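Local coordinates for probable transcriptional regulator (Rhodococcus jostii, PDB 3ON2), which is of unknown function but probably binds DNA as a transcriptional regulator of the TetR family, at residues L13-L18 with S50-R54; E22-E26 with H104-L110. All coordinates share one frame; numbering follows the deposited sequence. Where two conformers were deposited one is given.

Interaction 1: L13-L18 with S50-R54; sequences LRRVLL and SKHFR
Arg-14 and His-52 meet where the first helix of the TetR-type DNA-binding domain packs against the loop closing the predicted helix-turn-helix motif. Followed outward, the Arg-14 side chain starts with CB over the centre of the His-52 imidazole, 3.7 Å from the ring centroid and 12° off its normal, a CH-pi contact. Arg-14 CG, set anti to the backbone N (chi1 -178°), stays near His-52 NE2 and comes within 3.9 Å of Phe-53 CZ. Arg-14 CD lies 3.8 Å from His-52 NE2, and the extended chain then carries the guanidinium past the ring, its plane nearly perpendicular to the imidazole (86°). There Leu-18 CD1 lies above one guanidinium face. Phe-53 is the buried wedge of the loop: His-52 CD2 sits over one face of its ring, Leu-17 CB reaches its edge at CE2, and Leu-18 CG touches Phe-53 CZ at 3.9 Å. Leu-59 and Ala-62 of helix 56-81 also pack on this phenyl group, joining three parts of the domain. Toward the start of the helix, methyls of Leu-13 and Leu-17 lie beside the carbonyls of Ser-50 and Lys-51, the approach of Leu-17 CD1 to Lys-51 O being unusually short and doubtful in detail. The loop itself is shaped by an ST turn, in which His-52 N donates to Ser-50 OG at 3.0 Å.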
loop_
_atom_site.group_PDB
_atom_site.type_symbol
_atom_site.label_atom_id
_atom_site.label_comp_id
_atom_site.label_asym_id
_atom_site.label_seq_id
_atom_site.Cartn_x
_atom_site.Cartn_y
_atom_site.Cartn_z
ATOM N N LEU A 13 16.123 -1.398 18.118
ATOM C CA LEU A 13 16.843 -1.845 16.920
ATOM C C LEU A 13 15.882 -2.149 15.763
ATOM O O LEU A 13 16.145 -1.806 14.618
ATOM C CB LEU A 13 17.660 -3.095 17.216
ATOM C CG LEU A 13 19.158 -2.928 17.208
ATOM C CD1 LEU A 13 19.806 -4.297 17.456
ATOM C CD2 LEU A 13 19.589 -2.314 15.860
ATOM N N ARG A 14 14.758 -2.786 16.077
ATOM C CA ARG A 14 13.780 -3.117 15.060
ATOM C C ARG A 14 13.314 -1.869 14.317
ATOM O O ARG A 14 13.318 -1.825 13.086
ATOM C CB ARG A 14 12.570 -3.800 15.697
ATOM C CG ARG A 14 11.538 -4.223 14.678
ATOM C CD ARG A 14 10.294 -4.784 15.342
ATOM N NE ARG A 14 9.592 -5.558 14.343
ATOM C CZ ARG A 14 8.649 -5.091 13.536
ATOM N NH1 ARG A 14 8.214 -3.842 13.642
ATOM N NH2 ARG A 14 8.116 -5.910 12.644
ATOM N N ARG A 15 12.894 -0.855 15.064
ATOM C CA ARG A 15 12.367 0.354 14.436
ATOM C C ARG A 15 13.452 1.099 13.665
ATOM O O ARG A 15 13.227 1.525 12.537
ATOM C CB ARG A 15 11.745 1.286 15.466
ATOM C CG ARG A 15 11.401 2.659 14.882
ATOM C CD ARG A 15 10.224 2.582 13.928
ATOM N NE ARG A 15 10.615 2.425 12.527
ATOM C CZ ARG A 15 9.961 1.647 11.680
ATOM N NH1 ARG A 15 8.909 0.931 12.098
ATOM N NH2 ARG A 15 10.356 1.574 10.423
ATOM N N VAL A 16 14.628 1.235 14.277
ATOM C CA VAL A 16 15.727 1.986 13.657
ATOM C C VAL A 16 16.129 1.300 12.350
ATOM O O VAL A 16 16.277 1.946 11.329
ATOM C CB VAL A 16 16.972 2.053 14.604
ATOM C CG1 VAL A 16 18.148 2.728 13.906
ATOM C CG2 VAL A 16 16.640 2.788 15.878
ATOM N N LEU A 17 16.307 -0.021 12.407
ATOM C CA LEU A 17 16.696 -0.783 11.206
ATOM C C LEU A 17 15.655 -0.728 10.113
ATOM O O LEU A 17 16.012 -0.614 8.955
ATOM C CB LEU A 17 17.052 -2.230 11.526
ATOM C CG LEU A 17 18.411 -2.363 12.226
ATOM C CD1 LEU A 17 18.668 -3.814 12.570
ATOM C CD2 LEU A 17 19.527 -1.854 11.327
ATOM N N LEU A 18 14.379 -0.792 10.478
ATOM C CA LEU A 18 13.318 -0.700 9.480
ATOM C C LEU A 18 13.274 0.673 8.808
ATOM O O LEU A 18 13.037 0.755 7.604
ATOM C CB LEU A 18 11.941 -1.035 10.070
ATOM C CG LEU A 18 11.515 -2.490 10.240
ATOM C CD1 LEU A 18 10.283 -2.653 11.179
ATOM C CD2 LEU A 18 11.240 -3.105 8.862
ATOM N N SER A 50 23.833 -7.390 18.119
ATOM C CA SER A 50 22.510 -7.765 17.584
ATOM C C SER A 50 22.070 -6.913 16.377
ATOM O O SER A 50 22.285 -5.695 16.353
ATOM C CB SER A 50 21.427 -7.760 18.679
ATOM O OG SER A 50 20.174 -8.237 18.164
ATOM N N LYS A 51 21.493 -7.594 15.383
ATOM C CA LYS A 51 20.903 -6.991 14.188
ATOM C C LYS A 51 19.377 -7.006 14.354
ATOM O O LYS A 51 18.653 -6.620 13.439
ATOM C CB LYS A 51 21.253 -7.791 12.924
ATOM C CG LYS A 51 22.735 -8.101 12.676
ATOM C CD LYS A 51 22.918 -8.980 11.421
ATOM C CE LYS A 51 22.690 -10.503 11.676
ATOM N NZ LYS A 51 21.406 -10.906 12.403
ATOM N N HIS A 52 18.921 -7.456 15.529
ATOM C CA HIS A 52 17.512 -7.759 15.843
ATOM C C HIS A 52 16.904 -8.883 15.006
ATOM O O HIS A 52 16.500 -9.913 15.542
ATOM C CB HIS A 52 16.595 -6.526 15.778
ATOM C CG HIS A 52 15.153 -6.878 15.931
ATOM N ND1 HIS A 52 14.565 -7.074 17.163
ATOM C CD2 HIS A 52 14.193 -7.124 15.010
ATOM C CE1 HIS A 52 13.303 -7.426 16.991
ATOM N NE2 HIS A 52 13.047 -7.437 15.695
ATOM N N PHE A 53 16.822 -8.667 13.693
ATOM C CA PHE A 53 16.217 -9.625 12.784
ATOM C C PHE A 53 17.065 -10.877 12.657
ATOM O O PHE A 53 18.276 -10.803 12.617
ATOM C CB PHE A 53 16.011 -8.965 11.416
ATOM C CG PHE A 53 15.010 -7.846 11.450
ATOM C CD1 PHE A 53 13.638 -8.117 11.446
ATOM C CD2 PHE A 53 15.432 -6.518 11.504
ATOM C CE1 PHE A 53 12.703 -7.082 11.486
ATOM C CE2 PHE A 53 14.492 -5.475 11.550
ATOM C CZ PHE A 53 13.135 -5.765 11.532
ATOM N N ARG A 54 16.413 -12.023 12.585
ATOM C CA ARG A 54 17.084 -13.328 12.516
ATOM C C ARG A 54 17.895 -13.450 11.222
ATOM O O ARG A 54 18.974 -14.032 11.216
ATOM C CB ARG A 54 16.012 -14.430 12.560
ATOM C CG ARG A 54 16.488 -15.861 12.415
ATOM C CD ARG A 54 16.607 -16.583 13.754
ATOM N NE ARG A 54 15.411 -16.467 14.594
ATOM C CZ ARG A 54 14.583 -17.472 14.902
ATOM N NH1 ARG A 54 13.546 -17.241 15.693
ATOM N NH2 ARG A 54 14.792 -18.704 14.432
#

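Interaction 2: E22-E26 with H104-L110; sequences ESTLE and HRELLAL
Part of the junction between the DNA-binding and C-terminal domains of this TetR-type protein is formed where the later turns of helix 13-28 meet the first turn of helix 105-115. The two short segments run almost at right angles (99°), with axes 8.9 Å apart. Glu-26 provides the polar grip. Its chain bends at chi2 (-60°), bringing the carboxylate against the beginning of the other helix, where backbone N-H groups lack acceptors within their own helix. Glu-106 N donates to Glu-26 OE1 at 3.1 Å, on the syn side, whereas Leu-107 N meets Glu-26 OE2 at 2.9 Å from well above the carboxylate plane. The negative charge so placed would be expected to interact favourably with the helix dipole. A bridging water donates to Glu-22 OE2 and Glu-26 OE2 and lies in the plane of the His-104 ring, at its edge, 3.0 Å from His-104 ND1. With the carboxylate gone, as in an alanine here, the N-H groups of Glu-106 and Leu-107 are likely to be left without an acceptor from helix 13-28, and the water without one of its mates. His-104 holds the N-cap position of the helix, while the other oxygen of Glu-22 forms a salt bridge with Arg-70 of helix 56-81. Beside this polar cluster, buried Leu-25 supplies the apolar half. Leu-25 CD1 packs 3.7 Å from Leu-107 CA and also touches Leu-110 CD2, while Leu-25 CD2 lies against Glu-106 CB. Leu-110 in turn rests on Leu-63 of helix 56-81. The Glu-106 carboxylate turns to a second water, which donates to Glu-106 OE2 at 2.8 Å.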
loop_
_atom_site.group_PDB
_atom_site.type_symbol
_atom_site.label_atom_id
_atom_site.label_comp_id
_atom_site.label_asym_id
_atom_site.label_seq_id
_atom_site.Cartn_x
_atom_site.Cartn_y
_atom_site.Cartn_z
ATOM N N GLU A 22 14.116 1.070 4.771
ATOM C CA GLU A 22 13.147 1.686 3.859
ATOM C C GLU A 22 13.835 2.798 3.075
ATOM O O GLU A 22 13.631 2.913 1.869
ATOM C CB GLU A 22 11.918 2.213 4.597
ATOM C CG GLU A 22 10.788 2.580 3.625
ATOM C CD GLU A 22 9.483 2.974 4.306
ATOM O OE1 GLU A 22 9.276 2.582 5.472
ATOM O OE2 GLU A 22 8.663 3.671 3.658
ATOM N N SER A 23 14.680 3.577 3.752
ATOM C CA SER A 23 15.415 4.661 3.077
ATOM C C SER A 23 16.350 4.123 1.963
ATOM O O SER A 23 16.385 4.649 0.860
ATOM C CB SER A 23 16.177 5.511 4.103
ATOM O OG SER A 23 16.831 6.613 3.476
ATOM N N THR A 24 17.088 3.062 2.256
ATOM C CA THR A 24 17.915 2.402 1.255
ATOM C C THR A 24 17.096 1.751 0.134
ATOM O O THR A 24 17.471 1.813 -1.050
ATOM C CB THR A 24 18.770 1.362 1.950
ATOM O OG1 THR A 24 19.551 2.033 2.940
ATOM C CG2 THR A 24 19.692 0.640 0.972
ATOM N N LEU A 25 15.978 1.127 0.503
ATOM C CA LEU A 25 15.095 0.503 -0.482
ATOM C C LEU A 25 14.700 1.528 -1.526
ATOM O O LEU A 25 14.779 1.254 -2.723
ATOM C CB LEU A 25 13.816 -0.024 0.169
ATOM C CG LEU A 25 13.090 -1.301 -0.259
ATOM C CD1 LEU A 25 11.615 -1.158 0.095
ATOM C CD2 LEU A 25 13.231 -1.724 -1.671
ATOM N N GLU A 26 14.266 2.703 -1.066
ATOM C CA GLU A 26 13.745 3.723 -1.972
ATOM C C GLU A 26 14.848 4.341 -2.815
ATOM O O GLU A 26 14.604 4.699 -3.956
ATOM C CB GLU A 26 12.900 4.787 -1.239
ATOM C CG GLU A 26 11.527 4.268 -0.700
ATOM C CD GLU A 26 10.536 3.711 -1.768
ATOM O OE1 GLU A 26 10.721 3.957 -3.004
ATOM O OE2 GLU A 26 9.548 3.036 -1.361
ATOM N N HIS A 104 5.644 5.622 -2.551
ATOM C CA HIS A 104 6.346 4.481 -1.965
ATOM C C HIS A 104 6.546 3.400 -3.022
ATOM O O HIS A 104 6.141 2.245 -2.837
ATOM C CB HIS A 104 5.527 3.903 -0.808
ATOM C CG HIS A 104 5.168 4.908 0.234
ATOM N ND1 HIS A 104 6.048 5.303 1.221
ATOM C CD2 HIS A 104 4.019 5.584 0.462
ATOM C CE1 HIS A 104 5.457 6.182 2.012
ATOM N NE2 HIS A 104 4.223 6.368 1.576
ATOM N N ARG A 105 7.186 3.773 -4.121
ATOM C CA ARG A 105 7.283 2.887 -5.286
ATOM C C ARG A 105 8.057 1.599 -5.040
ATOM O O ARG A 105 7.576 0.522 -5.389
ATOM C CB ARG A 105 7.870 3.647 -6.475
ATOM C CG ARG A 105 7.060 4.869 -6.810
ATOM C CD ARG A 105 7.492 5.520 -8.107
ATOM N NE ARG A 105 6.940 6.868 -8.202
ATOM C CZ ARG A 105 7.060 7.634 -9.279
ATOM N NH1 ARG A 105 7.729 7.182 -10.327
ATOM N NH2 ARG A 105 6.542 8.849 -9.294
ATOM N N GLU A 106 9.253 1.703 -4.461
ATOM C CA GLU A 106 10.051 0.496 -4.145
ATOM C C GLU A 106 9.420 -0.322 -2.998
ATOM O O GLU A 106 9.463 -1.552 -3.015
ATOM C CB GLU A 106 11.515 0.833 -3.818
ATOM C CG GLU A 106 12.308 1.456 -4.966
ATOM C CD GLU A 106 12.520 0.494 -6.126
ATOM O OE1 GLU A 106 12.293 -0.720 -5.974
ATOM O OE2 GLU A 106 12.917 0.948 -7.212
ATOM N N LEU A 107 8.833 0.348 -2.009
ATOM C CA LEU A 107 8.173 -0.394 -0.926
ATOM C C LEU A 107 6.970 -1.170 -1.467
ATOM O O LEU A 107 6.780 -2.336 -1.140
ATOM C CB LEU A 107 7.750 0.517 0.220
ATOM C CG LEU A 107 6.994 -0.229 1.330
ATOM C CD1 LEU A 107 7.940 -1.122 2.144
ATOM C CD2 LEU A 107 6.248 0.770 2.225
ATOM N N LEU A 108 6.187 -0.529 -2.332
ATOM C CA LEU A 108 5.028 -1.187 -2.895
ATOM C C LEU A 108 5.407 -2.419 -3.750
ATOM O O LEU A 108 4.777 -3.500 -3.620
ATOM C CB LEU A 108 4.178 -0.170 -3.681
ATOM C CG LEU A 108 2.790 -0.647 -4.100
ATOM C CD1 LEU A 108 1.793 -0.548 -2.953
ATOM C CD2 LEU A 108 2.309 0.109 -5.338
ATOM N N ALA A 109 6.437 -2.280 -4.600
ATOM C CA ALA A 109 6.985 -3.449 -5.322
ATOM C C ALA A 109 7.371 -4.588 -4.361
ATOM O O ALA A 109 7.044 -5.769 -4.623
ATOM C CB ALA A 109 8.167 -3.050 -6.170
ATOM N N LEU A 110 8.053 -4.248 -3.258
ATOM C CA LEU A 110 8.432 -5.244 -2.260
ATOM C C LEU A 110 7.194 -5.895 -1.616
ATOM O O LEU A 110 7.126 -7.120 -1.476
ATOM C CB LEU A 110 9.376 -4.647 -1.202
ATOM C CG LEU A 110 9.767 -5.563 -0.023
ATOM C CD1 LEU A 110 10.571 -6.793 -0.459
ATOM C CD2 LEU A 110 10.575 -4.770 1.013
HETATM O O HOH W 1 8.881 4.430 1.088
HETATM O O HOH W 2 14.920 2.802 -6.745
#

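In the fold
Helix 13-28 is common to both contacts, whose centres are about 17 Å apart. Its first turns, in interaction 1, hold the loop at the end of the predicted DNA-binding motif; its later turns, in interaction 2, meet the C-terminal domain. Helix 56-81 runs beside both. The centre of interaction 1 lies about 22 Å from the centre of the chain, that of interaction 2 about 11 Å from it. A bound polyether, probably from the crystallisation medium, marks a pocket formed by residues between 68 and 164; the structure does not identify a natural effector. As in other TetR proteins, a ligand signal could pass between the domains through contacts like interaction 2, but this remains an inference.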